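PDB 3D4I: Sts-2 protein from Mus musculus, which suppresses T-cell receptor signalling and, through its 2H-phosphatase domain, the part seen here, has acid-dependent phosphatase activity. Local coordinates for the interface of chains A and B. Sequence-based numbering; all coordinates share one arbitrary frame. Chains: chain A/B, Sts-2 protein.

The interface of chains A and B. Residues chain A 219, 227, 250; chain B 271.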
loop_
_atom_site.group_PDB
_atom_site.type_symbol
_atom_site.label_atom_id
_atom_site.label_comp_id
_atom_site.label_asym_id
_atom_site.label_seq_id
_atom_site.Cartn_x
_atom_site.Cartn_y
_atom_site.Cartn_z
ATOM N N ARG A 219 -12.180 9.024 -29.312
ATOM C CA ARG A 219 -10.922 8.603 -29.916
ATOM C C ARG A 219 -11.216 7.377 -30.753
ATOM O O ARG A 219 -12.156 6.650 -30.456
ATOM C CB ARG A 219 -9.913 8.204 -28.837
ATOM C CG ARG A 219 -9.394 9.325 -28.018
ATOM C CD ARG A 219 -8.308 8.845 -27.095
ATOM N NE ARG A 219 -7.910 9.910 -26.178
ATOM C CZ ARG A 219 -6.914 10.760 -26.395
ATOM N NH1 ARG A 219 -6.205 10.695 -27.513
ATOM N NH2 ARG A 219 -6.632 11.683 -25.489
ATOM N N LEU A 227 -4.317 3.856 -24.984
ATOM C CA LEU A 227 -4.290 4.902 -23.970
ATOM C C LEU A 227 -4.656 4.375 -22.594
ATOM O O LEU A 227 -4.006 4.711 -21.605
ATOM C CB LEU A 227 -5.283 6.015 -24.356
ATOM C CG LEU A 227 -5.029 7.497 -24.072
ATOM C CD1 LEU A 227 -4.509 8.177 -25.328
ATOM C CD2 LEU A 227 -6.340 8.172 -23.640
ATOM N N LEU A 250 -9.625 20.333 -19.071
ATOM C CA LEU A 250 -8.712 19.483 -18.316
ATOM C C LEU A 250 -7.748 20.285 -17.440
ATOM O O LEU A 250 -7.100 21.244 -17.896
ATOM C CB LEU A 250 -7.881 18.661 -19.267
ATOM C CG LEU A 250 -8.402 17.339 -19.779
ATOM C CD1 LEU A 250 -7.469 16.907 -20.864
ATOM C CD2 LEU A 250 -8.412 16.333 -18.631
ATOM N N TRP B 271 -2.095 12.507 -22.547
ATOM C CA TRP B 271 -3.234 12.518 -23.478
ATOM C C TRP B 271 -4.137 13.723 -23.178
ATOM O O TRP B 271 -5.287 13.802 -23.632
ATOM C CB TRP B 271 -4.034 11.208 -23.453
ATOM C CG TRP B 271 -4.333 10.678 -22.089
ATOM C CD1 TRP B 271 -3.786 9.567 -21.505
ATOM C CD2 TRP B 271 -5.250 11.222 -21.131
ATOM N NE1 TRP B 271 -4.308 9.385 -20.249
ATOM C CE2 TRP B 271 -5.207 10.387 -19.993
ATOM C CE3 TRP B 271 -6.106 12.334 -21.125
ATOM C CZ2 TRP B 271 -5.977 10.631 -18.861
ATOM C CZ3 TRP B 271 -6.871 12.572 -20.003
ATOM C CH2 TRP B 271 -6.798 11.725 -18.883
#
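A:Leu227, on helix 221-229, packs its forked end against the indole of B:Trp271, near the C-terminus of the partner chain. This is the tight part of the contact. A:Leu227 CD2 sits over one face of the five-membered ring of B:Trp271, 3.8 Å from its centroid, in a CH-pi contact. A:Leu227 CG lies 3.5 Å from B:Trp271 CD1, while the other methyl, A:Leu227 CD1, is 3.6 Å from B:Trp271 CB. A branched leucine suits this place because its methyls meet the ring face and the CB beside it at once. With chi1 at 45°, the tryptophan tucks its ring back over its own main chain and sets it across the leucine.

The long, nearly straight chain of A:Arg219 delivers a flat cation beside the indole, its plane 74° from the ring, with A:Leu227 CD1 under its centre. A:Arg219 NH2 comes within 3.1 Å of B:Trp271 O, which lies at the guanidinium edge almost in line with the CZ-NH2 bond, so neither N-H aims at it; the pair is not a hydrogen bond, though the charge probably attracts the carbonyl. The looser side is at A:Leu250, on strand 248-251, a small apolar fork whose CD2 stays 4.3 Å from B:Trp271 CZ3 at the benzene end.

Tryptophan suits the chain end by offering a wide apolar surface. Repeated by two-fold symmetry, the patch seats each C-terminal segment on the other subunit and probably helps hold the homodimer together.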